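Local structure of glutamine cyclotransferase (Xanthomonas campestris, 3MBR) at residues A[9-15]-A[227-233]; A[24-28]-A[217-223]; A[114-118]-A[128-134]. The protein probably catalyses the cyclisation of N-terminal glutamine residues of peptides to pyroglutamate, and carries a calcium ion within its five-bladed beta-propeller. The protein carries 1 engineered substitution. The contacts are given in a common frame with arbitrary orientation. Numbering follows the deposited sequence.

How the contacts relate
All three contacts belong to one five-bladed beta-propeller. Contacts 1 and 2 share a blade: strands 217-222 and 227-233 are neighbours in its sheet, and I231 N meets L218 O at 2.9 Å. Contact 1 joins strands within that blade towards the rim, by backbone hydrogen bonds and a charged side-chain network. Contact 2, the most central, passes between blades and relies on side chains alone, beside the calcium. Contact 3 is a hairpin within another blade, again partly buried; it lies across the chain's centre from contact 1, with centres about 29 Å apart, and combines two backbone bonds with loop packing. Along the chain, contact 1 encloses contact 2, which encloses contact 3.

Contact 1 (A[9-15]-A[227-233]); sequences YRVVKRY and MLYEIRL
Two extended strands, 9-15 and 227-233, run antiparallel, axes 4.5 Å apart and inclined at 143°. M227, just ahead of the first pair, sets SD 3.8 Å from R14 CD. L228 and Y15 form a hydrogen-bonded pair (Y15 N to L228 O 2.8 Å, L228 N to Y15 O 2.9 Å). Y229 (chi1 m) opposes R14, whose guanidinium turns a face to the Y229 ring edge (R14 NH1 to Y229 CE2 3.4 Å). E230 faces a classic bulge: its O takes V12 N at 2.8 Å and, weakly, K13 N at 3.5 Å, while E230 N gives to K13 O at 2.9 Å; V12 is helical (phi/psi -78/-52). All-trans E230 accepts from Y15 OH (OE2, 2.7 Å) and bridges R232 NH1 (OE1, 2.9 Å). I231 pairs with V11, R232 with R10 (R10 N to R232 O and R232 N to R10 O, both 2.9 Å), L233 with Y9. The N-terminal strand thus completes the C-terminal blade, the 'Velcro' closure of propellers. E230 offsets R232's charge within its own strand and reaches the other through the Y15 hydroxyl.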
loop_
_atom_site.group_PDB
_atom_site.type_symbol
_atom_site.label_atom_id
_atom_site.label_comp_id
_atom_site.label_asym_id
_atom_site.label_seq_id
_atom_site.Cartn_x
_atom_site.Cartn_y
_atom_site.Cartn_z
ATOM N N TYR A 9 1.608 3.722 -18.931
ATOM C CA TYR A 9 2.803 3.424 -18.162
ATOM C C TYR A 9 3.681 2.524 -18.961
ATOM O O TYR A 9 3.210 1.929 -19.959
ATOM C CB TYR A 9 2.450 2.743 -16.803
ATOM C CG TYR A 9 1.969 1.320 -16.968
ATOM C CD1 TYR A 9 2.832 0.246 -16.807
ATOM C CD2 TYR A 9 0.646 1.072 -17.410
ATOM C CE1 TYR A 9 2.415 -1.091 -17.025
ATOM C CE2 TYR A 9 0.177 -0.235 -17.608
ATOM C CZ TYR A 9 1.061 -1.325 -17.454
ATOM O OH TYR A 9 0.609 -2.589 -17.685
ATOM N N ARG A 10 4.936 2.424 -18.523
ATOM C CA ARG A 10 5.827 1.422 -19.043
ATOM C C ARG A 10 6.517 0.681 -17.937
ATOM O O ARG A 10 6.762 1.238 -16.901
ATOM C CB ARG A 10 6.834 1.963 -20.015
ATOM C CG ARG A 10 7.820 2.829 -19.551
ATOM C CD ARG A 10 8.821 3.248 -20.750
ATOM N NE ARG A 10 9.720 4.193 -20.125
ATOM C CZ ARG A 10 10.879 3.899 -19.517
ATOM N NH1 ARG A 10 11.378 2.655 -19.531
ATOM N NH2 ARG A 10 11.550 4.886 -18.870
ATOM N N VAL A 11 6.808 -0.585 -18.182
ATOM C CA VAL A 11 7.586 -1.397 -17.255
ATOM C C VAL A 11 9.048 -1.056 -17.502
ATOM O O VAL A 11 9.575 -1.279 -18.607
ATOM C CB VAL A 11 7.315 -2.886 -17.410
ATOM C CG1 VAL A 11 8.215 -3.721 -16.588
ATOM C CG2 VAL A 11 5.832 -3.222 -17.088
ATOM N N VAL A 12 9.704 -0.516 -16.491
ATOM C CA VAL A 12 11.129 -0.235 -16.538
ATOM C C VAL A 12 11.923 -1.546 -16.328
ATOM O O VAL A 12 12.897 -1.840 -17.062
ATOM C CB VAL A 12 11.518 0.823 -15.429
ATOM C CG1 VAL A 12 13.018 1.054 -15.342
ATOM C CG2 VAL A 12 10.744 2.109 -15.550
ATOM N N LYS A 13 11.598 -2.267 -15.271
ATOM C CA LYS A 13 12.365 -3.397 -14.848
ATOM C C LYS A 13 11.516 -4.368 -14.061
ATOM O O LYS A 13 10.650 -3.918 -13.328
ATOM C CB LYS A 13 13.604 -2.915 -14.019
ATOM C CG LYS A 13 14.580 -3.982 -13.760
ATOM C CD LYS A 13 15.893 -3.276 -13.266
ATOM C CE LYS A 13 16.936 -4.282 -12.788
ATOM N NZ LYS A 13 18.290 -3.610 -12.437
ATOM N N ARG A 14 11.810 -5.662 -14.225
ATOM C CA ARG A 14 11.140 -6.724 -13.428
ATOM C C ARG A 14 12.150 -7.151 -12.446
ATOM O O ARG A 14 13.334 -7.379 -12.810
ATOM C CB ARG A 14 10.684 -7.908 -14.307
ATOM C CG ARG A 14 9.730 -7.376 -15.363
ATOM C CD ARG A 14 9.385 -8.413 -16.495
ATOM N NE ARG A 14 8.590 -7.697 -17.533
ATOM C CZ ARG A 14 7.302 -7.904 -17.831
ATOM N NH1 ARG A 14 6.601 -8.919 -17.274
ATOM N NH2 ARG A 14 6.721 -7.110 -18.740
ATOM N N TYR A 15 11.716 -7.377 -11.228
ATOM C CA TYR A 15 12.577 -7.873 -10.129
ATOM C C TYR A 15 11.923 -9.138 -9.573
ATOM O O TYR A 15 10.727 -9.266 -9.610
ATOM C CB TYR A 15 12.622 -6.814 -9.012
ATOM C CG TYR A 15 13.179 -5.482 -9.418
ATOM C CD1 TYR A 15 12.377 -4.513 -9.991
ATOM C CD2 TYR A 15 14.554 -5.224 -9.198
ATOM C CE1 TYR A 15 12.902 -3.287 -10.358
ATOM C CE2 TYR A 15 15.098 -3.954 -9.571
ATOM C CZ TYR A 15 14.231 -2.987 -10.121
ATOM O OH TYR A 15 14.766 -1.716 -10.382
ATOM N N MET A 227 6.935 -11.605 -9.528
ATOM C CA MET A 227 7.749 -10.446 -9.831
ATOM C C MET A 227 7.201 -9.214 -9.150
ATOM O O MET A 227 6.049 -9.135 -8.760
ATOM C CB MET A 227 7.758 -10.160 -11.346
ATOM C CG MET A 227 8.460 -11.291 -12.169
ATOM S SD MET A 227 8.583 -11.014 -13.888
ATOM C CE MET A 227 7.010 -11.754 -14.422
ATOM N N LEU A 228 8.112 -8.288 -9.003
ATOM C CA LEU A 228 7.846 -6.932 -8.569
ATOM C C LEU A 228 8.252 -6.043 -9.741
ATOM O O LEU A 228 9.338 -6.256 -10.310
ATOM C CB LEU A 228 8.579 -6.631 -7.234
ATOM C CG LEU A 228 8.562 -5.176 -6.720
ATOM C CD1 LEU A 228 8.462 -5.142 -5.276
ATOM C CD2 LEU A 228 9.755 -4.446 -7.285
ATOM N N TYR A 229 7.435 -5.075 -10.076
ATOM C CA TYR A 229 7.708 -4.239 -11.284
ATOM C C TYR A 229 8.017 -2.823 -10.918
ATOM O O TYR A 229 7.333 -2.221 -10.110
ATOM C CB TYR A 229 6.484 -4.174 -12.173
ATOM C CG TYR A 229 6.071 -5.534 -12.696
ATOM C CD1 TYR A 229 5.144 -6.319 -11.986
ATOM C CD2 TYR A 229 6.560 -6.022 -13.874
ATOM C CE1 TYR A 229 4.749 -7.547 -12.445
ATOM C CE2 TYR A 229 6.138 -7.259 -14.356
ATOM C CZ TYR A 229 5.279 -8.049 -13.600
ATOM O OH TYR A 229 4.847 -9.248 -14.103
ATOM N N GLU A 230 9.068 -2.266 -11.512
ATOM C CA GLU A 230 9.275 -0.802 -11.493
ATOM C C GLU A 230 8.573 -0.296 -12.737
ATOM O O GLU A 230 8.842 -0.761 -13.836
ATOM C CB GLU A 230 10.799 -0.490 -11.568
ATOM C CG GLU A 230 11.091 0.999 -11.575
ATOM C CD GLU A 230 12.577 1.295 -11.604
ATOM O OE1 GLU A 230 12.903 2.458 -11.886
ATOM O OE2 GLU A 230 13.386 0.378 -11.332
ATOM N N ILE A 231 7.698 0.678 -12.556
ATOM C CA ILE A 231 6.911 1.240 -13.673
ATOM C C ILE A 231 7.094 2.779 -13.716
ATOM O O ILE A 231 7.274 3.406 -12.683
ATOM C CB ILE A 231 5.450 0.865 -13.543
ATOM C CG1 ILE A 231 4.811 1.460 -12.329
ATOM C CG2 ILE A 231 5.199 -0.655 -13.601
ATOM C CD1 ILE A 231 3.271 1.281 -12.334
ATOM N N ARG A 232 7.074 3.302 -14.937
ATOM C CA ARG A 232 7.166 4.737 -15.098
ATOM C C ARG A 232 5.834 5.227 -15.714
ATOM O O ARG A 232 5.424 4.697 -16.742
ATOM C CB ARG A 232 8.371 5.076 -15.995
ATOM C CG ARG A 232 8.764 6.615 -15.976
ATOM C CD ARG A 232 9.788 6.791 -14.817
ATOM N NE ARG A 232 11.107 6.188 -15.095
ATOM C CZ ARG A 232 11.838 5.286 -14.345
ATOM N NH1 ARG A 232 11.484 4.685 -13.062
ATOM N NH2 ARG A 232 13.019 5.023 -14.987
ATOM N N LEU A 233 5.126 6.156 -15.081
ATOM C CA LEU A 233 3.855 6.663 -15.608
ATOM C C LEU A 233 4.098 7.612 -16.782
ATOM O O LEU A 233 5.057 8.415 -16.757
ATOM C CB LEU A 233 3.092 7.426 -14.554
ATOM C CG LEU A 233 2.795 6.569 -13.275
ATOM C CD1 LEU A 233 1.838 7.337 -12.374
ATOM C CD2 LEU A 233 2.178 5.177 -13.656
#

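Contact 2 (A[24-28]-A[217-223]); sequences EGLFY and RLFVTGK. With CA (calcium ion), chain B.
Strand 25-28 opposes strand 217-222 without any backbone pairing: the axes approach to 8.4 Å, their directions differ by 155°, and side chains fill the gap. L26 lies across from V220 (CA-CA 8.4 Å) and Y28 from F219 (8.6 Å). At one end E24 starts away from the partner, but its m, m rotamer brings the carboxylate back, and K223, m at chi1 and chi4 and extended between, reaches it. The salt bridge, E24 OE2 to K223 NZ, measures a very short 2.5 Å, though the place of NZ is less sure; K223 NZ also bonds to T23 O. In the middle L26 (t, p) points at the strand and sets CD2 4.2 Å from T221 CG2 and 4.3 Å from F219 O. T221 OG1 is bonded to M227 O, so its methyl meets the leucine. At the other end the rings of Y28 (chi1 t) and F219 (chi1 m) lie at 26° to each other with a large offset, so little of one sits over the other; centroids are 5.9 Å apart and Y28 CD2 is 3.8 Å from F219 CE2. R217 (m, t, m) gives Y28 OH a weak hydrogen bond from NH2 at 3.2 Å, its stronger partner being D212. While the L26 side chain packs here, its O binds calcium at 2.3 Å, with water 1 at 2.4 Å; E154, L155, E156 and I209 complete the site. This is the interface of first and last propeller blades, with the metal bound where inner strands converge.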
loop_
_atom_site.group_PDB
_atom_site.type_symbol
_atom_site.label_atom_id
_atom_site.label_comp_id
_atom_site.label_asym_id
_atom_site.label_seq_id
_atom_site.Cartn_x
_atom_site.Cartn_y
_atom_site.Cartn_z
ATOM N N GLU A 24 0.317 -7.431 1.846
ATOM C CA GLU A 24 -0.752 -6.600 2.405
ATOM C C GLU A 24 -0.386 -5.163 2.411
ATOM O O GLU A 24 -1.196 -4.328 2.839
ATOM C CB GLU A 24 -1.090 -7.088 3.825
ATOM C CG GLU A 24 -1.825 -8.418 3.857
ATOM C CD GLU A 24 -3.271 -8.539 3.245
ATOM O OE1 GLU A 24 -3.854 -7.638 2.801
ATOM O OE2 GLU A 24 -3.837 -9.695 3.243
ATOM N N GLY A 25 0.813 -4.781 1.994
ATOM C CA GLY A 25 1.232 -3.364 1.956
ATOM C C GLY A 25 2.700 -3.313 1.645
ATOM O O GLY A 25 3.437 -4.336 1.857
ATOM N N LEU A 26 3.164 -2.188 1.128
ATOM C CA LEU A 26 4.572 -2.111 0.702
ATOM C C LEU A 26 5.038 -0.666 0.783
ATOM O O LEU A 26 4.250 0.265 0.483
ATOM C CB LEU A 26 4.630 -2.558 -0.794
ATOM C CG LEU A 26 6.019 -2.807 -1.404
ATOM C CD1 LEU A 26 6.618 -4.107 -0.940
ATOM C CD2 LEU A 26 5.864 -2.806 -2.950
ATOM N N PHE A 27 6.304 -0.477 1.183
ATOM C CA PHE A 27 6.894 0.877 1.033
ATOM C C PHE A 27 8.354 0.745 0.761
ATOM O O PHE A 27 8.914 -0.398 0.899
ATOM C CB PHE A 27 6.581 1.811 2.202
ATOM C CG PHE A 27 7.184 1.409 3.518
ATOM C CD1 PHE A 27 8.523 1.701 3.806
ATOM C CD2 PHE A 27 6.402 0.795 4.520
ATOM C CE1 PHE A 27 9.115 1.372 5.091
ATOM C CE2 PHE A 27 7.015 0.460 5.790
ATOM C CZ PHE A 27 8.344 0.772 6.063
ATOM N N TYR A 28 9.029 1.785 0.389
ATOM C CA TYR A 28 10.441 1.726 0.081
ATOM C C TYR A 28 11.131 2.727 1.010
ATOM O O TYR A 28 10.673 3.871 1.242
ATOM C CB TYR A 28 10.641 2.193 -1.364
ATOM C CG TYR A 28 12.076 2.351 -1.793
ATOM C CD1 TYR A 28 12.777 3.497 -1.480
ATOM C CD2 TYR A 28 12.730 1.345 -2.429
ATOM C CE1 TYR A 28 14.104 3.701 -1.851
ATOM C CE2 TYR A 28 14.085 1.528 -2.839
ATOM C CZ TYR A 28 14.723 2.715 -2.515
ATOM O OH TYR A 28 16.040 2.921 -2.937
ATOM N N ARG A 217 11.291 6.298 -8.364
ATOM C CA ARG A 217 10.953 4.952 -8.874
ATOM C C ARG A 217 9.670 4.485 -8.209
ATOM O O ARG A 217 9.603 4.464 -6.950
ATOM C CB ARG A 217 12.089 3.955 -8.571
ATOM C CG ARG A 217 13.453 4.387 -9.158
ATOM C CD ARG A 217 14.485 3.300 -9.020
ATOM N NE ARG A 217 14.806 3.054 -7.628
ATOM C CZ ARG A 217 15.539 2.024 -7.200
ATOM N NH1 ARG A 217 16.093 1.159 -8.103
ATOM N NH2 ARG A 217 15.783 1.893 -5.919
ATOM N N LEU A 218 8.754 3.962 -9.002
ATOM C CA LEU A 218 7.476 3.463 -8.521
ATOM C C LEU A 218 7.472 1.951 -8.674
ATOM O O LEU A 218 7.712 1.457 -9.797
ATOM C CB LEU A 218 6.359 4.117 -9.330
ATOM C CG LEU A 218 4.956 3.730 -8.839
ATOM C CD1 LEU A 218 4.726 4.125 -7.423
ATOM C CD2 LEU A 218 3.910 4.413 -9.776
ATOM N N PHE A 219 7.199 1.183 -7.596
ATOM C CA PHE A 219 7.199 -0.267 -7.666
ATOM C C PHE A 219 5.802 -0.813 -7.323
ATOM O O PHE A 219 5.128 -0.300 -6.420
ATOM C CB PHE A 219 8.156 -0.803 -6.583
ATOM C CG PHE A 219 9.588 -0.324 -6.764
ATOM C CD1 PHE A 219 10.397 -0.796 -7.805
ATOM C CD2 PHE A 219 10.102 0.605 -5.878
ATOM C CE1 PHE A 219 11.718 -0.359 -7.909
ATOM C CE2 PHE A 219 11.387 1.039 -6.008
ATOM C CZ PHE A 219 12.189 0.571 -7.020
ATOM N N VAL A 220 5.419 -1.901 -7.993
ATOM C CA VAL A 220 4.175 -2.555 -7.674
ATOM C C VAL A 220 4.356 -4.080 -7.572
ATOM O O VAL A 220 5.139 -4.670 -8.365
ATOM C CB VAL A 220 3.033 -2.238 -8.696
ATOM C CG1 VAL A 220 2.750 -0.766 -8.741
ATOM C CG2 VAL A 220 3.354 -2.675 -10.078
ATOM N N THR A 221 3.673 -4.715 -6.651
ATOM C CA THR A 221 3.624 -6.168 -6.635
ATOM C C THR A 221 2.331 -6.604 -5.968
ATOM O O THR A 221 1.455 -5.765 -5.686
ATOM C CB THR A 221 4.847 -6.788 -5.931
ATOM O OG1 THR A 221 4.910 -8.200 -6.253
ATOM C CG2 THR A 221 4.897 -6.607 -4.423
ATOM N N GLY A 222 2.121 -7.902 -5.798
ATOM C CA GLY A 222 0.870 -8.372 -5.208
ATOM C C GLY A 222 1.005 -9.765 -4.660
ATOM O O GLY A 222 2.134 -10.351 -4.632
ATOM N N LYS A 223 -0.110 -10.265 -4.136
ATOM C CA LYS A 223 -0.099 -11.499 -3.375
ATOM C C LYS A 223 0.379 -12.630 -4.226
ATOM O O LYS A 223 -0.183 -12.949 -5.270
ATOM C CB LYS A 223 -1.509 -11.837 -2.858
ATOM C CG LYS A 223 -2.026 -10.740 -1.887
ATOM C CD LYS A 223 -3.325 -11.259 -1.197
ATOM C CE LYS A 223 -3.891 -10.207 -0.286
ATOM N NZ LYS A 223 -3.141 -9.918 0.844
HETATM CA CA CA B . 2.467 1.562 -0.161
HETATM O O HOH W 1 2.338 2.030 2.216
#

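Contact 3 (A[114-118]-A[128-134]); sequences DSHLY and KLDPDTL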
loop_
_atom_site.group_PDB
_atom_site.type_symbol
_atom_site.label_atom_id
_atom_site.label_comp_id
_atom_site.label_asym_id
_atom_site.label_seq_id
_atom_site.Cartn_x
_atom_site.Cartn_y
_atom_site.Cartn_z
ATOM N N ASP A 114 4.629 14.391 4.155
ATOM C CA ASP A 114 5.661 14.781 5.161
ATOM C C ASP A 114 5.131 15.191 6.525
ATOM O O ASP A 114 5.926 15.565 7.407
ATOM C CB ASP A 114 6.650 15.830 4.638
ATOM C CG ASP A 114 5.979 16.991 4.058
ATOM O OD1 ASP A 114 6.703 17.848 3.438
ATOM O OD2 ASP A 114 4.733 17.088 4.236
ATOM N N SER A 115 3.825 15.133 6.740
ATOM C CA SER A 115 3.270 15.597 7.998
ATOM C C SER A 115 2.267 14.627 8.584
ATOM O O SER A 115 2.102 14.592 9.806
ATOM C CB SER A 115 2.509 16.914 7.772
ATOM O OG SER A 115 3.429 17.900 7.323
ATOM N N HIS A 116 1.591 13.827 7.739
ATOM C CA HIS A 116 0.442 13.039 8.213
ATOM C C HIS A 116 0.466 11.655 7.627
ATOM O O HIS A 116 1.067 11.422 6.569
ATOM C CB HIS A 116 -0.906 13.614 7.799
ATOM C CG HIS A 116 -1.177 14.903 8.478
ATOM N ND1 HIS A 116 -0.755 16.088 7.930
ATOM C CD2 HIS A 116 -1.664 15.175 9.711
ATOM C CE1 HIS A 116 -1.080 17.081 8.764
ATOM N NE2 HIS A 116 -1.615 16.553 9.860
ATOM N N LEU A 117 -0.239 10.753 8.306
ATOM C CA LEU A 117 -0.486 9.445 7.702
ATOM C C LEU A 117 -1.847 9.480 7.063
ATOM O O LEU A 117 -2.702 10.295 7.452
ATOM C CB LEU A 117 -0.536 8.338 8.810
ATOM C CG LEU A 117 0.610 8.338 9.790
ATOM C CD1 LEU A 117 0.387 7.152 10.709
ATOM C CD2 LEU A 117 1.983 8.314 9.147
ATOM N N TYR A 118 -2.051 8.626 6.069
ATOM C CA TYR A 118 -3.334 8.455 5.346
ATOM C C TYR A 118 -3.711 7.002 5.432
ATOM O O TYR A 118 -2.913 6.142 5.162
ATOM C CB TYR A 118 -3.174 8.924 3.870
ATOM C CG TYR A 118 -2.827 10.374 3.790
ATOM C CD1 TYR A 118 -1.496 10.790 3.849
ATOM C CD2 TYR A 118 -3.818 11.309 3.654
ATOM C CE1 TYR A 118 -1.159 12.181 3.845
ATOM C CE2 TYR A 118 -3.520 12.652 3.587
ATOM C CZ TYR A 118 -2.183 13.099 3.683
ATOM O OH TYR A 118 -1.878 14.476 3.598
ATOM N N LYS A 128 -7.023 10.947 7.768
ATOM C CA LYS A 128 -5.706 11.605 7.892
ATOM C C LYS A 128 -5.348 11.590 9.389
ATOM O O LYS A 128 -6.132 12.078 10.226
ATOM C CB LYS A 128 -5.824 13.001 7.332
ATOM C CG LYS A 128 -4.565 13.806 7.154
ATOM C CD LYS A 128 -4.955 15.177 6.437
ATOM C CE LYS A 128 -3.791 16.041 6.039
ATOM N NZ LYS A 128 -4.203 17.515 5.860
ATOM N N LEU A 129 -4.194 11.017 9.722
ATOM C CA LEU A 129 -3.845 10.774 11.124
ATOM C C LEU A 129 -2.620 11.536 11.538
ATOM O O LEU A 129 -1.681 11.713 10.741
ATOM C CB LEU A 129 -3.571 9.274 11.343
ATOM C CG LEU A 129 -4.610 8.241 10.839
ATOM C CD1 LEU A 129 -4.102 6.816 11.158
ATOM C CD2 LEU A 129 -5.968 8.463 11.454
ATOM N N ASP A 130 -2.604 11.981 12.808
ATOM C CA ASP A 130 -1.434 12.529 13.334
ATOM C C ASP A 130 -0.388 11.395 13.569
ATOM O O ASP A 130 -0.738 10.418 14.217
ATOM C CB ASP A 130 -1.826 13.183 14.716
ATOM C CG ASP A 130 -0.607 13.706 15.427
ATOM O OD1 ASP A 130 -0.331 13.232 16.552
ATOM O OD2 ASP A 130 0.058 14.588 14.820
ATOM N N PRO A 131 0.851 11.504 13.052
ATOM C CA PRO A 131 1.759 10.358 13.184
ATOM C C PRO A 131 2.133 10.008 14.599
ATOM O O PRO A 131 2.215 8.812 14.920
ATOM C CB PRO A 131 2.993 10.826 12.423
ATOM C CG PRO A 131 2.416 11.798 11.378
ATOM C CD PRO A 131 1.417 12.523 12.131
ATOM N N ASP A 132 2.300 11.005 15.466
ATOM C CA ASP A 132 2.723 10.648 16.849
ATOM C C ASP A 132 1.653 10.070 17.719
ATOM O O ASP A 132 1.940 9.232 18.576
ATOM C CB ASP A 132 3.307 11.848 17.579
ATOM C CG ASP A 132 4.716 12.245 17.070
ATOM O OD1 ASP A 132 5.184 13.311 17.600
ATOM O OD2 ASP A 132 5.365 11.531 16.277
ATOM N N THR A 133 0.436 10.576 17.609
ATOM C CA THR A 133 -0.603 10.094 18.490
ATOM C C THR A 133 -1.524 9.117 17.803
ATOM O O THR A 133 -2.315 8.489 18.458
ATOM C CB THR A 133 -1.529 11.205 18.961
ATOM O OG1 THR A 133 -2.117 11.843 17.813
ATOM C CG2 THR A 133 -0.717 12.254 19.784
ATOM N N LEU A 134 -1.443 9.028 16.453
ATOM C CA LEU A 134 -2.409 8.247 15.704
ATOM C C LEU A 134 -3.815 8.713 15.769
ATOM O O LEU A 134 -4.714 8.041 15.245
ATOM C CB LEU A 134 -2.295 6.748 15.951
ATOM C CG LEU A 134 -0.851 6.469 15.444
ATOM C CD1 LEU A 134 0.067 5.790 16.334
ATOM C CD2 LEU A 134 -0.657 6.215 14.042
#
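Two backbone hydrogen bonds join the ends of the hairpin strands, at L117 and L129: L129 N to L117 O at 2.8 Å and L117 N to L129 O at 3.0 Å. Y118 and K128 follow as a non-hydrogen-bonded pair. Past L129 the chain leaves the sheet, and D130 OD1 makes an Asx motif, accepting T133 N at 3.0 Å and T133 OG1 at 2.6 Å. Beside the paired strands, K128 runs out fully extended and lays CE over the H116 ring, a CH-pi contact 3.9 Å from the centroid; the same CE is 3.5 Å from Y118 OH, which is bonded to D113. P131 tucks against the first segment, CD 3.2 Å from S115 O. L117 gathers the apolar side: CB to L129 CB 4.1 Å, CD2 to P131 CG 4.2 Å, CD1 to L134 CD2 3.6 Å. L117 and P131 also touch W73 of one flanking blade, while Y118 stacks on W157 of the other. Polar bonds thus fix the strand pairing and the turn after L129, and apolar and aromatic faces wedge this blade between its neighbours.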